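Local structure of rhamnonate dehydratase (Gibberella zeae PH-1, 3FXG) at residues A[181-185]-A[245-249]; A[320-326]-A[340-345]; A[232-237]-A[265-271]. The protein probably catalyses the magnesium-dependent dehydration of L-rhamnonate to a 2-keto-3-deoxy sugar acid, as a member of the enolase superfamily. The contacts are given in a common frame with arbitrary orientation. Numbering follows the deposited sequence.

Contact 1 (A[181-185]-A[245-249]). With MG (magnesium ion), chain I.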
ATOM      1  N   PHE A 181     -27.600  31.488  15.426  1.00 15.48           N
ATOM      2  CA  PHE A 181     -26.803  30.551  14.632  1.00 14.90           C
ATOM      3  C   PHE A 181     -26.216  29.514  15.588  1.00 15.89           C
ATOM      4  O   PHE A 181     -25.916  29.835  16.741  1.00 15.83           O
ATOM      5  CB  PHE A 181     -25.694  31.306  13.893  1.00 14.00           C
ATOM      6  CG  PHE A 181     -26.204  32.209  12.803  1.00 13.60           C
ATOM      7  CD1 PHE A 181     -26.455  31.710  11.530  1.00 14.11           C
ATOM      8  CD2 PHE A 181     -26.474  33.550  13.062  1.00 12.67           C
ATOM      9  CE1 PHE A 181     -26.969  32.533  10.526  1.00 12.88           C
ATOM     10  CE2 PHE A 181     -26.989  34.382  12.068  1.00 14.06           C
ATOM     11  CZ  PHE A 181     -27.238  33.870  10.795  1.00 14.56           C
ATOM     12  N   TRP A 182     -26.060  28.273  15.126  1.00 15.13           N
ATOM     13  CA  TRP A 182     -25.537  27.222  15.994  1.00 15.33           C
ATOM     14  C   TRP A 182     -24.035  27.286  16.234  1.00 13.55           C
ATOM     15  O   TRP A 182     -23.534  26.702  17.193  1.00 14.69           O
ATOM     16  CB  TRP A 182     -25.923  25.820  15.473  1.00 14.16           C
ATOM     17  CG  TRP A 182     -25.277  25.370  14.178  1.00 15.03           C
ATOM     18  CD1 TRP A 182     -25.818  25.439  12.923  1.00 14.63           C
ATOM     19  CD2 TRP A 182     -23.989  24.754  14.023  1.00 16.13           C
ATOM     20  NE1 TRP A 182     -24.948  24.904  12.000  1.00 15.67           N
ATOM     21  CE2 TRP A 182     -23.819  24.478  12.646  1.00 15.70           C
ATOM     22  CE3 TRP A 182     -22.961  24.410  14.913  1.00 16.99           C
ATOM     23  CZ2 TRP A 182     -22.660  23.875  12.138  1.00 16.63           C
ATOM     24  CZ3 TRP A 182     -21.807  23.807  14.407  1.00 18.75           C
ATOM     25  CH2 TRP A 182     -21.669  23.547  13.031  1.00 17.51           C
ATOM     26  N   GLY A 183     -23.323  28.001  15.370  1.00 14.04           N
ATOM     27  CA  GLY A 183     -21.884  28.123  15.519  1.00 12.42           C
ATOM     28  C   GLY A 183     -21.342  29.339  14.791  1.00 12.52           C
ATOM     29  O   GLY A 183     -22.046  29.963  13.990  1.00 12.57           O
ATOM     30  N   GLY A 184     -20.089  29.681  15.067  1.00 11.61           N
ATOM     31  CA  GLY A 184     -19.482  30.827  14.413  1.00 11.56           C
ATOM     32  C   GLY A 184     -18.134  30.490  13.808  1.00 11.84           C
ATOM     33  O   GLY A 184     -17.302  29.873  14.466  1.00 12.92           O
ATOM     34  N   LYS A 185     -17.917  30.882  12.554  1.00 12.23           N
ATOM     35  CA  LYS A 185     -16.643  30.621  11.882  1.00 12.93           C
ATOM     36  C   LYS A 185     -15.911  31.939  11.670  1.00 13.32           C
ATOM     37  O   LYS A 185     -16.420  32.842  11.005  1.00 15.46           O
ATOM     38  CB  LYS A 185     -16.863  29.936  10.530  1.00 11.93           C
ATOM     39  CG  LYS A 185     -15.566  29.480   9.856  1.00 14.91           C
ATOM     40  CD  LYS A 185     -15.833  28.602   8.622  1.00 14.31           C
ATOM     41  CE  LYS A 185     -16.503  29.388   7.505  1.00 14.10           C
ATOM     42  NZ  LYS A 185     -16.832  28.523   6.330  1.00 15.64           N
ATOM     43  N   ASN A 245     -13.972  23.550  16.545  1.00 13.25           N
ATOM     44  CA  ASN A 245     -14.836  22.558  15.901  1.00 11.97           C
ATOM     45  C   ASN A 245     -14.185  21.995  14.635  1.00 12.86           C
ATOM     46  O   ASN A 245     -14.071  20.778  14.475  1.00 13.85           O
ATOM     47  CB  ASN A 245     -16.192  23.182  15.558  1.00 12.99           C
ATOM     48  CG  ASN A 245     -17.245  22.138  15.223  1.00 13.37           C
ATOM     49  OD1 ASN A 245     -18.223  22.426  14.534  1.00 17.05           O
ATOM     50  ND2 ASN A 245     -17.053  20.924  15.720  1.00 13.02           N
ATOM     51  N   TRP A 246     -13.776  22.873  13.726  1.00 11.40           N
ATOM     52  CA  TRP A 246     -13.094  22.421  12.522  1.00 11.67           C
ATOM     53  C   TRP A 246     -12.252  23.527  11.909  1.00 11.84           C
ATOM     54  O   TRP A 246     -12.506  24.716  12.126  1.00 10.54           O
ATOM     55  CB  TRP A 246     -14.078  21.847  11.484  1.00 10.01           C
ATOM     56  CG  TRP A 246     -14.835  22.842  10.628  1.00 12.50           C
ATOM     57  CD1 TRP A 246     -14.307  23.740   9.739  1.00 11.61           C
ATOM     58  CD2 TRP A 246     -16.260  22.970  10.524  1.00 11.94           C
ATOM     59  NE1 TRP A 246     -15.317  24.413   9.088  1.00 14.01           N
ATOM     60  CE2 TRP A 246     -16.523  23.959   9.550  1.00 12.30           C
ATOM     61  CE3 TRP A 246     -17.341  22.340  11.159  1.00 13.24           C
ATOM     62  CZ2 TRP A 246     -17.827  24.336   9.195  1.00 13.15           C
ATOM     63  CZ3 TRP A 246     -18.639  22.714  10.806  1.00 13.14           C
ATOM     64  CH2 TRP A 246     -18.867  23.704   9.832  1.00 13.70           C
ATOM     65  N   TRP A 247     -11.236  23.115  11.157  1.00  9.79           N
ATOM     66  CA  TRP A 247     -10.326  24.032  10.486  1.00 10.77           C
ATOM     67  C   TRP A 247     -10.626  23.951   8.997  1.00 12.29           C
ATOM     68  O   TRP A 247     -10.540  22.875   8.395  1.00 12.69           O
ATOM     69  CB  TRP A 247      -8.882  23.629  10.778  1.00 11.50           C
ATOM     70  CG  TRP A 247      -8.534  23.761  12.230  1.00 12.04           C
ATOM     71  CD1 TRP A 247      -8.813  22.873  13.229  1.00 12.12           C
ATOM     72  CD2 TRP A 247      -7.872  24.868  12.851  1.00 13.31           C
ATOM     73  NE1 TRP A 247      -8.365  23.360  14.434  1.00 15.01           N
ATOM     74  CE2 TRP A 247      -7.782  24.583  14.230  1.00 14.21           C
ATOM     75  CE3 TRP A 247      -7.343  26.076  12.372  1.00 16.44           C
ATOM     76  CZ2 TRP A 247      -7.185  25.463  15.140  1.00 17.67           C
ATOM     77  CZ3 TRP A 247      -6.747  26.952  13.281  1.00 17.09           C
ATOM     78  CH2 TRP A 247      -6.676  26.638  14.647  1.00 15.96           C
ATOM     79  N   GLU A 248     -10.970  25.096   8.414  1.00 12.14           N
ATOM     80  CA  GLU A 248     -11.363  25.174   7.010  1.00 12.89           C
ATOM     81  C   GLU A 248     -10.339  25.692   6.003  1.00 12.80           C
ATOM     82  O   GLU A 248      -9.670  26.701   6.227  1.00 12.09           O
ATOM     83  CB  GLU A 248     -12.640  26.012   6.911  1.00 12.71           C
ATOM     84  CG  GLU A 248     -13.283  26.035   5.538  1.00 15.86           C
ATOM     85  CD  GLU A 248     -14.695  26.589   5.583  1.00 15.64           C
ATOM     86  OE1 GLU A 248     -15.437  26.240   6.525  1.00 14.72           O
ATOM     87  OE2 GLU A 248     -15.064  27.362   4.675  1.00 16.80           O
ATOM     88  N   GLU A 249     -10.256  24.988   4.876  1.00 13.31           N
ATOM     89  CA  GLU A 249      -9.355  25.316   3.772  1.00 12.56           C
ATOM     90  C   GLU A 249      -7.964  25.753   4.218  1.00 11.78           C
ATOM     91  O   GLU A 249      -7.474  26.808   3.813  1.00 13.39           O
ATOM     92  CB  GLU A 249      -9.985  26.397   2.881  1.00 14.01           C
ATOM     93  CG  GLU A 249      -9.605  26.248   1.407  1.00 17.07           C
ATOM     94  CD  GLU A 249     -10.291  27.249   0.485  1.00 20.90           C
ATOM     95  OE1 GLU A 249     -10.219  27.050  -0.748  1.00 20.14           O
ATOM     96  OE2 GLU A 249     -10.890  28.232   0.979  1.00 21.36           O
TER
HETATM   97 MG    MG I 501     -14.370  29.147   3.529  1.00 20.55          MG
HETATM   98  O   HOH W   1     -16.534  30.308   3.889  1.00 18.76           O
HETATM   99  O   HOH W   2     -12.225  29.593   2.876  1.00 22.76           O

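Contact 2 (A[320-326]-A[340-345])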
ATOM      1  N   VAL A 320     -20.059  11.254   3.809  1.00 10.27           N
ATOM      2  CA  VAL A 320     -19.298  12.483   3.992  1.00 10.83           C
ATOM      3  C   VAL A 320     -20.280  13.628   3.771  1.00 11.98           C
ATOM      4  O   VAL A 320     -20.879  13.745   2.703  1.00 11.15           O
ATOM      5  CB  VAL A 320     -18.143  12.608   2.974  1.00 11.85           C
ATOM      6  CG1 VAL A 320     -17.537  14.009   3.042  1.00 11.73           C
ATOM      7  CG2 VAL A 320     -17.069  11.566   3.271  1.00 10.93           C
ATOM      8  N   PRO A 321     -20.474  14.481   4.789  1.00 12.19           N
ATOM      9  CA  PRO A 321     -21.409  15.591   4.612  1.00 12.22           C
ATOM     10  C   PRO A 321     -20.933  16.642   3.619  1.00 12.88           C
ATOM     11  O   PRO A 321     -19.732  16.882   3.469  1.00 10.65           O
ATOM     12  CB  PRO A 321     -21.554  16.153   6.025  1.00 14.33           C
ATOM     13  CG  PRO A 321     -20.226  15.859   6.644  1.00 16.38           C
ATOM     14  CD  PRO A 321     -19.940  14.452   6.164  1.00 12.44           C
ATOM     15  N   VAL A 322     -21.896  17.254   2.936  1.00 11.66           N
ATOM     16  CA  VAL A 322     -21.625  18.307   1.973  1.00 11.77           C
ATOM     17  C   VAL A 322     -22.293  19.564   2.520  1.00 12.86           C
ATOM     18  O   VAL A 322     -23.508  19.591   2.704  1.00 12.56           O
ATOM     19  CB  VAL A 322     -22.237  17.987   0.584  1.00 11.87           C
ATOM     20  CG1 VAL A 322     -21.961  19.131  -0.375  1.00 12.84           C
ATOM     21  CG2 VAL A 322     -21.654  16.690   0.033  1.00 11.16           C
ATOM     22  N   VAL A 323     -21.492  20.586   2.805  1.00 12.31           N
ATOM     23  CA  VAL A 323     -21.998  21.857   3.317  1.00 13.34           C
ATOM     24  C   VAL A 323     -21.411  22.915   2.390  1.00 14.28           C
ATOM     25  O   VAL A 323     -20.309  23.406   2.613  1.00 14.59           O
ATOM     26  CB  VAL A 323     -21.522  22.116   4.763  1.00 13.99           C
ATOM     27  CG1 VAL A 323     -22.068  23.451   5.267  1.00 12.83           C
ATOM     28  CG2 VAL A 323     -21.980  20.980   5.674  1.00 13.49           C
ATOM     29  N   PRO A 324     -22.142  23.266   1.320  1.00 16.11           N
ATOM     30  CA  PRO A 324     -21.672  24.263   0.359  1.00 16.45           C
ATOM     31  C   PRO A 324     -21.285  25.616   0.941  1.00 17.26           C
ATOM     32  O   PRO A 324     -21.729  26.001   2.023  1.00 15.21           O
ATOM     33  CB  PRO A 324     -22.823  24.349  -0.648  1.00 18.76           C
ATOM     34  CG  PRO A 324     -24.013  23.919   0.140  1.00 18.86           C
ATOM     35  CD  PRO A 324     -23.487  22.787   0.966  1.00 17.09           C
ATOM     36  N   HIS A 325     -20.434  26.320   0.208  1.00 19.89           N
ATOM     37  CA  HIS A 325     -19.947  27.633   0.608  1.00 23.03           C
ATOM     38  C   HIS A 325     -20.963  28.720   0.282  1.00 24.69           C
ATOM     39  O   HIS A 325     -21.239  28.980  -0.890  1.00 26.25           O
ATOM     40  CB  HIS A 325     -18.614  27.908  -0.101  1.00 24.61           C
ATOM     41  CG  HIS A 325     -18.164  29.333  -0.027  1.00 25.34           C
ATOM     42  ND1 HIS A 325     -18.660  30.313  -0.860  1.00 26.91           N
ATOM     43  CD2 HIS A 325     -17.268  29.945   0.783  1.00 26.51           C
ATOM     44  CE1 HIS A 325     -18.087  31.468  -0.567  1.00 26.85           C
ATOM     45  NE2 HIS A 325     -17.238  31.272   0.426  1.00 26.85           N
ATOM     46  N   ALA A 326     -21.516  29.345   1.323  1.00 25.12           N
ATOM     47  CA  ALA A 326     -22.506  30.415   1.175  1.00 26.12           C
ATOM     48  C   ALA A 326     -23.536  30.054   0.109  1.00 26.44           C
ATOM     49  O   ALA A 326     -24.332  29.136   0.303  1.00 28.67           O
ATOM     50  CB  ALA A 326     -21.804  31.721   0.814  1.00 28.28           C
ATOM     51  N   ASN A 340     -27.248  13.845   2.929  1.00 13.30           N
ATOM     52  CA  ASN A 340     -25.982  14.193   3.577  1.00 13.25           C
ATOM     53  C   ASN A 340     -25.614  15.680   3.533  1.00 12.61           C
ATOM     54  O   ASN A 340     -24.459  16.035   3.300  1.00 11.96           O
ATOM     55  CB  ASN A 340     -24.852  13.369   2.952  1.00 12.40           C
ATOM     56  CG  ASN A 340     -24.670  13.657   1.472  1.00 13.49           C
ATOM     57  OD1 ASN A 340     -25.642  13.883   0.747  1.00 12.87           O
ATOM     58  ND2 ASN A 340     -23.421  13.630   1.010  1.00 12.64           N
ATOM     59  N   THR A 341     -26.598  16.543   3.767  1.00 12.70           N
ATOM     60  CA  THR A 341     -26.387  17.993   3.765  1.00 12.43           C
ATOM     61  C   THR A 341     -27.036  18.506   5.051  1.00 14.30           C
ATOM     62  O   THR A 341     -28.125  19.075   5.027  1.00 14.63           O
ATOM     63  CB  THR A 341     -27.048  18.624   2.523  1.00 12.26           C
ATOM     64  OG1 THR A 341     -28.389  18.131   2.386  1.00 13.90           O
ATOM     65  CG2 THR A 341     -26.262  18.261   1.268  1.00 11.12           C
ATOM     66  N   PRO A 342     -26.349  18.313   6.193  1.00 14.42           N
ATOM     67  CA  PRO A 342     -26.738  18.677   7.563  1.00 14.53           C
ATOM     68  C   PRO A 342     -27.056  20.120   7.936  1.00 15.55           C
ATOM     69  O   PRO A 342     -27.936  20.366   8.761  1.00 13.49           O
ATOM     70  CB  PRO A 342     -25.592  18.114   8.397  1.00 15.52           C
ATOM     71  CG  PRO A 342     -24.421  18.336   7.515  1.00 15.89           C
ATOM     72  CD  PRO A 342     -24.941  17.868   6.167  1.00 15.67           C
ATOM     73  N   PHE A 343     -26.336  21.072   7.364  1.00 14.18           N
ATOM     74  CA  PHE A 343     -26.586  22.464   7.694  1.00 14.57           C
ATOM     75  C   PHE A 343     -26.066  23.392   6.622  1.00 14.03           C
ATOM     76  O   PHE A 343     -25.560  22.950   5.592  1.00 15.99           O
ATOM     77  CB  PHE A 343     -25.975  22.801   9.056  1.00 13.60           C
ATOM     78  CG  PHE A 343     -24.588  22.257   9.251  1.00 13.88           C
ATOM     79  CD1 PHE A 343     -23.489  22.892   8.685  1.00 15.06           C
ATOM     80  CD2 PHE A 343     -24.384  21.098   9.990  1.00 15.23           C
ATOM     81  CE1 PHE A 343     -22.202  22.377   8.852  1.00 15.08           C
ATOM     82  CE2 PHE A 343     -23.101  20.574  10.163  1.00 16.83           C
ATOM     83  CZ  PHE A 343     -22.009  21.219   9.589  1.00 13.31           C
ATOM     84  N   GLN A 344     -26.183  24.687   6.878  1.00 15.72           N
ATOM     85  CA  GLN A 344     -25.786  25.686   5.907  1.00 16.24           C
ATOM     86  C   GLN A 344     -24.941  26.815   6.472  1.00 17.19           C
ATOM     87  O   GLN A 344     -25.034  27.158   7.649  1.00 15.30           O
ATOM     88  CB  GLN A 344     -27.050  26.274   5.273  1.00 16.18           C
ATOM     89  CG  GLN A 344     -26.801  27.481   4.409  1.00 17.59           C
ATOM     90  CD  GLN A 344     -26.618  27.129   2.960  1.00 16.72           C
ATOM     91  OE1 GLN A 344     -25.974  27.860   2.214  1.00 19.50           O
ATOM     92  NE2 GLN A 344     -27.203  26.015   2.543  1.00 14.72           N
ATOM     93  N   GLU A 345     -24.118  27.397   5.610  1.00 17.71           N
ATOM     94  CA  GLU A 345     -23.281  28.514   6.002  1.00 16.83           C
ATOM     95  C   GLU A 345     -23.922  29.820   5.552  1.00 16.94           C
ATOM     96  O   GLU A 345     -24.570  29.881   4.508  1.00 14.69           O
ATOM     97  CB  GLU A 345     -21.899  28.420   5.354  1.00 19.15           C
ATOM     98  CG  GLU A 345     -21.132  29.741   5.402  1.00 17.64           C
ATOM     99  CD  GLU A 345     -19.795  29.697   4.684  1.00 19.15           C
ATOM    100  OE1 GLU A 345     -19.731  29.128   3.576  1.00 20.93           O
ATOM    101  OE2 GLU A 345     -18.810  30.252   5.223  1.00 14.30           O
TER
HETATM  102  O   HOH W   3     -23.907  25.608   3.318  1.00 24.70           O

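Contact 3 (A[232-237]-A[265-271])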
ATOM      1  N   THR A 232       0.039  24.382   9.619  1.00 11.46           N
ATOM      2  CA  THR A 232      -1.279  23.938  10.059  1.00 12.05           C
ATOM      3  C   THR A 232      -1.138  23.008  11.257  1.00 10.86           C
ATOM      4  O   THR A 232      -1.841  23.152  12.257  1.00 10.55           O
ATOM      5  CB  THR A 232      -2.025  23.188   8.937  1.00 11.14           C
ATOM      6  OG1 THR A 232      -2.258  24.079   7.839  1.00 11.88           O
ATOM      7  CG2 THR A 232      -3.365  22.662   9.442  1.00 10.80           C
ATOM      8  N   ILE A 233      -0.220  22.052  11.154  1.00 10.72           N
ATOM      9  CA  ILE A 233       0.004  21.105  12.237  1.00  9.72           C
ATOM     10  C   ILE A 233       0.426  21.803  13.527  1.00 11.03           C
ATOM     11  O   ILE A 233      -0.057  21.460  14.608  1.00 11.70           O
ATOM     12  CB  ILE A 233       1.062  20.042  11.826  1.00 10.30           C
ATOM     13  CG1 ILE A 233       0.441  19.080  10.803  1.00 10.23           C
ATOM     14  CG2 ILE A 233       1.548  19.266  13.046  1.00  9.71           C
ATOM     15  CD1 ILE A 233       1.395  18.018  10.274  1.00 10.67           C
ATOM     16  N   GLU A 234       1.312  22.791  13.425  1.00 11.37           N
ATOM     17  CA  GLU A 234       1.756  23.499  14.621  1.00 14.42           C
ATOM     18  C   GLU A 234       0.662  24.390  15.210  1.00 12.53           C
ATOM     19  O   GLU A 234       0.510  24.462  16.427  1.00 12.38           O
ATOM     20  CB  GLU A 234       3.006  24.339  14.331  1.00 17.27           C
ATOM     21  CG  GLU A 234       3.429  25.200  15.523  1.00 24.96           C
ATOM     22  CD  GLU A 234       4.819  25.792  15.385  1.00 29.20           C
ATOM     23  OE1 GLU A 234       5.204  26.179  14.263  1.00 31.98           O
ATOM     24  OE2 GLU A 234       5.525  25.885  16.414  1.00 33.82           O
ATOM     25  N   LEU A 235      -0.092  25.063  14.345  1.00 12.04           N
ATOM     26  CA  LEU A 235      -1.171  25.946  14.790  1.00 12.13           C
ATOM     27  C   LEU A 235      -2.269  25.156  15.496  1.00 12.81           C
ATOM     28  O   LEU A 235      -2.740  25.542  16.570  1.00 12.49           O
ATOM     29  CB  LEU A 235      -1.767  26.697  13.593  1.00 12.00           C
ATOM     30  CG  LEU A 235      -2.976  27.603  13.859  1.00 13.80           C
ATOM     31  CD1 LEU A 235      -2.605  28.696  14.857  1.00 13.78           C
ATOM     32  CD2 LEU A 235      -3.440  28.222  12.550  1.00 14.93           C
ATOM     33  N   VAL A 236      -2.688  24.052  14.890  1.00 10.89           N
ATOM     34  CA  VAL A 236      -3.724  23.231  15.492  1.00 11.09           C
ATOM     35  C   VAL A 236      -3.251  22.719  16.851  1.00 11.86           C
ATOM     36  O   VAL A 236      -4.006  22.742  17.824  1.00 12.46           O
ATOM     37  CB  VAL A 236      -4.107  22.054  14.562  1.00 11.34           C
ATOM     38  CG1 VAL A 236      -4.990  21.051  15.298  1.00 11.16           C
ATOM     39  CG2 VAL A 236      -4.852  22.603  13.344  1.00 10.24           C
ATOM     40  N   LYS A 237      -1.998  22.278  16.927  1.00 12.20           N
ATOM     41  CA  LYS A 237      -1.460  21.782  18.186  1.00 13.84           C
ATOM     42  C   LYS A 237      -1.502  22.883  19.247  1.00 13.28           C
ATOM     43  O   LYS A 237      -1.887  22.641  20.389  1.00 13.57           O
ATOM     44  CB  LYS A 237      -0.016  21.303  18.011  1.00 12.85           C
ATOM     45  CG  LYS A 237       0.555  20.658  19.264  1.00 16.49           C
ATOM     46  CD  LYS A 237       2.001  20.208  19.079  1.00 17.71           C
ATOM     47  CE  LYS A 237       2.508  19.506  20.335  1.00 20.84           C
ATOM     48  NZ  LYS A 237       3.928  19.066  20.210  1.00 22.91           N
ATOM     49  N   ALA A 265      -1.118  13.694  11.892  1.00  9.24           N
ATOM     50  CA  ALA A 265      -0.735  14.458  13.071  1.00 11.56           C
ATOM     51  C   ALA A 265      -1.916  14.746  13.994  1.00 10.46           C
ATOM     52  O   ALA A 265      -1.793  14.658  15.216  1.00  9.75           O
ATOM     53  CB  ALA A 265      -0.083  15.769  12.649  1.00  9.92           C
ATOM     54  N   HIS A 266      -3.061  15.082  13.410  1.00 10.65           N
ATOM     55  CA  HIS A 266      -4.245  15.420  14.199  1.00 11.10           C
ATOM     56  C   HIS A 266      -5.472  14.616  13.769  1.00 11.17           C
ATOM     57  O   HIS A 266      -6.446  15.177  13.274  1.00  9.83           O
ATOM     58  CB  HIS A 266      -4.543  16.914  14.047  1.00  9.68           C
ATOM     59  CG  HIS A 266      -3.456  17.803  14.563  1.00 10.91           C
ATOM     60  ND1 HIS A 266      -3.125  17.874  15.898  1.00  8.95           N
ATOM     61  CD2 HIS A 266      -2.625  18.661  13.923  1.00 10.20           C
ATOM     62  CE1 HIS A 266      -2.137  18.736  16.060  1.00 10.80           C
ATOM     63  NE2 HIS A 266      -1.815  19.228  14.876  1.00 11.11           N
ATOM     64  N   PRO A 267      -5.448  13.294  13.978  1.00 11.31           N
ATOM     65  CA  PRO A 267      -6.580  12.445  13.587  1.00 11.77           C
ATOM     66  C   PRO A 267      -7.903  12.678  14.323  1.00 11.87           C
ATOM     67  O   PRO A 267      -8.953  12.235  13.855  1.00 12.84           O
ATOM     68  CB  PRO A 267      -6.029  11.034  13.786  1.00 11.65           C
ATOM     69  CG  PRO A 267      -5.094  11.208  14.951  1.00 13.54           C
ATOM     70  CD  PRO A 267      -4.374  12.493  14.593  1.00 11.41           C
ATOM     71  N   THR A 268      -7.867  13.367  15.460  1.00 11.48           N
ATOM     72  CA  THR A 268      -9.101  13.629  16.202  1.00 11.88           C
ATOM     73  C   THR A 268      -9.640  15.039  15.943  1.00 12.32           C
ATOM     74  O   THR A 268     -10.593  15.474  16.591  1.00 11.63           O
ATOM     75  CB  THR A 268      -8.899  13.464  17.724  1.00 12.27           C
ATOM     76  OG1 THR A 268      -8.060  14.516  18.209  1.00 14.13           O
ATOM     77  CG2 THR A 268      -8.243  12.121  18.034  1.00 13.40           C
ATOM     78  N   VAL A 269      -9.026  15.754  15.003  1.00 10.90           N
ATOM     79  CA  VAL A 269      -9.454  17.110  14.675  1.00 11.63           C
ATOM     80  C   VAL A 269     -10.105  17.137  13.295  1.00 12.25           C
ATOM     81  O   VAL A 269      -9.648  16.464  12.367  1.00 10.86           O
ATOM     82  CB  VAL A 269      -8.260  18.092  14.688  1.00 12.62           C
ATOM     83  CG1 VAL A 269      -8.730  19.496  14.341  1.00 10.90           C
ATOM     84  CG2 VAL A 269      -7.601  18.087  16.060  1.00 12.50           C
ATOM     85  N   LYS A 270     -11.172  17.920  13.161  1.00 11.53           N
ATOM     86  CA  LYS A 270     -11.886  18.018  11.895  1.00 10.84           C
ATOM     87  C   LYS A 270     -11.299  19.052  10.936  1.00 10.87           C
ATOM     88  O   LYS A 270     -10.940  20.162  11.337  1.00  9.81           O
ATOM     89  CB  LYS A 270     -13.365  18.348  12.146  1.00 12.54           C
ATOM     90  CG  LYS A 270     -14.110  17.294  12.965  1.00 16.84           C
ATOM     91  CD  LYS A 270     -15.621  17.434  12.800  1.00 21.51           C
ATOM     92  CE  LYS A 270     -16.183  18.564  13.632  1.00 24.89           C
ATOM     93  NZ  LYS A 270     -16.168  18.215  15.080  1.00 28.83           N
ATOM     94  N   PHE A 271     -11.211  18.671   9.665  1.00 10.20           N
ATOM     95  CA  PHE A 271     -10.696  19.546   8.617  1.00  8.76           C
ATOM     96  C   PHE A 271     -11.680  19.553   7.457  1.00  8.21           C
ATOM     97  O   PHE A 271     -12.302  18.531   7.164  1.00 10.30           O
ATOM     98  CB  PHE A 271      -9.327  19.050   8.150  1.00 10.54           C
ATOM     99  CG  PHE A 271      -8.266  19.181   9.198  1.00 11.73           C
ATOM    100  CD1 PHE A 271      -7.619  20.398   9.395  1.00  9.67           C
ATOM    101  CD2 PHE A 271      -7.974  18.117  10.043  1.00 10.50           C
ATOM    102  CE1 PHE A 271      -6.696  20.555  10.427  1.00 12.09           C
ATOM    103  CE2 PHE A 271      -7.053  18.262  11.081  1.00 11.43           C
ATOM    104  CZ  PHE A 271      -6.414  19.487  11.273  1.00 10.78           C
TER

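Contact 1 (A[181-185]-A[245-249])
This is a buried side-chain contact across the interior of the barrel domain, between two strands that are not neighbours: strand 219-222 lies between strand 184-187 and strand 246-248 in the sheet. The backbones stay well apart, the nearest CA pair being Lys185 and Trp246 at 9.0 Å, so long side chains bridge the gap. Lys185, pointing toward the other strand, forms a salt bridge to Glu248, its NZ lying 2.7 Å from OE1 and 2.7 Å from OE2 of that carboxylate. Glu248 OE2 also binds the magnesium ion at 2.2 Å, and Asp222 and Glu275 supply the other protein ligands. Carboxylates on or just after the ends of three successive strands, at the C-terminal mouth of the (β/α)7β-barrel, form the metal site characteristic of the enolase superfamily. Water 1 bridges lysine and ion, accepting from Lys185 NZ at 3.0 Å and lying 2.5 Å from MG, while water 2 joins the ion to Glu249 OE2, 2.7 Å from that oxygen. Glu248 OE1 also accepts from Trp246 NE1, two residues earlier, at 3.1 Å, and from Gln296. Further from the metal the contact turns apolar: Trp182 CH2 meets Trp246 CZ3 at 3.9 Å, at the edge of the Trp182 ring, and Trp182 also packs on His196 of a second subunit. The Lys185 ammonium has a second acidic partner in Glu345, on strand 344-347.

Contact 2 (A[320-326]-A[340-345])
Val323 lies against the Phe343 ring and the Pro342 ring, its CG2 atom 3.5 Å from Phe343 CE1 and 4.0 Å from Pro342 CG. Pro321 extends this apolar patch, with its CB 3.8 Å from Pro342 CD. The two segments run in roughly the same direction, 28° apart end to end, and come within 4.9 Å at the CA atoms of Pro321 and Asn340 and 5.2 Å at those of Ala326 and Glu345. At the first of these approaches, Val322 N donates to Asn340 O at 2.9 Å and Asn340 ND2 donates to Val320 O at 3.1 Å, so one asparagine engages the loop through both backbone and side chain. A weaker CA-H...O contact, Thr341 CA to Val322 O at 3.5 Å, follows. Farther along, water 3 spans the backbones, 2.6 Å from Pro324 O and 2.9 Å from Glu345 N. At the far end Glu345 OE1 accepts from Ala326 N at 2.9 Å; its OE2 is held by Thr169 and by Lys185. The CA-to-CB bond of His325 is directed away overall, although CB still touches 340-345, and the ring, hydrogen-bonded through ND1 to Asp298, reaches to about 4 Å from the magnesium ion. A histidine paired with an aspartate beside the metal, at the C-terminal end of an enolase-superfamily barrel, resembles the His-Asp dyad of mandelate racemase relatives and is consistent with a part in the active site.

Contact 3 (A[232-237]-A[265-271])
The ring of His266 is the main bump on the loop side, set against helix 229-238 between Ile233 and Val236. Val236 CG1 sits almost squarely over the imidazole, 3.5 Å from the centroid of the His266 ring and only 3° off its normal, a CH-pi contact. At the ring edge, His266 NE2 donates to Ile233 O at 2.9 Å with an N-H...acceptor angle of 165°, and CE1 of His266 reaches to 3.9 Å from Lys237 CB. Val236, whose CB points toward the other segment, is the protrusion coming the other way: besides His266, its CG1 meets Val269 CG2 at 4.0 Å and its CG2 meets Phe271 CE1 at 4.0 Å, so one valine fills the hollow among three side chains. Phe271 presents a ring edge to Val236, and Thr232 CG2 adds a looser touch to Phe271 CE1 at 4.1 Å. Near the end of helix 259-265, Ile233 CD1 packs on Ala265 CB at 3.6 Å. The hollow owes its shape to a type I turn from His266 to Val269, closed by Val269 N to His266 O at 3.2 Å, which folds the chain from helix 259-265 into strand 270-273, so that His266, Val269 and Phe271 all point their CB atoms toward the neighbouring helix. Successive β/α units of the barrel meet here. Ile233 O already accepts Lys237 N at 3.1 Å within the helix, so the imidazole adds a second donor to that carbonyl; the chemistry implies one directional polar tie set in packing that is otherwise apolar.

All three contacts are largely buried and belong to the same barrel, but their chemistry follows their place in it. Contacts 1 and 2 meet twice: at the Lys185-Glu345 salt bridge beside the metal and, well away from it, where Phe343 packs on Trp182 and Trp246. Contact 1 is charged and metal-bound; contact 2 combines one backbone hydrogen bond, two from side chain to backbone, a bridging water and apolar packing. Contact 3, centred about 25 Å from the chain centre, is mostly apolar. Contacts 1 and 3, joined through neighbouring strands 246-248 and 270-273, both touch a second subunit, and contact 3 also a third; contact 2 touches no other chain and does not reach contact 3.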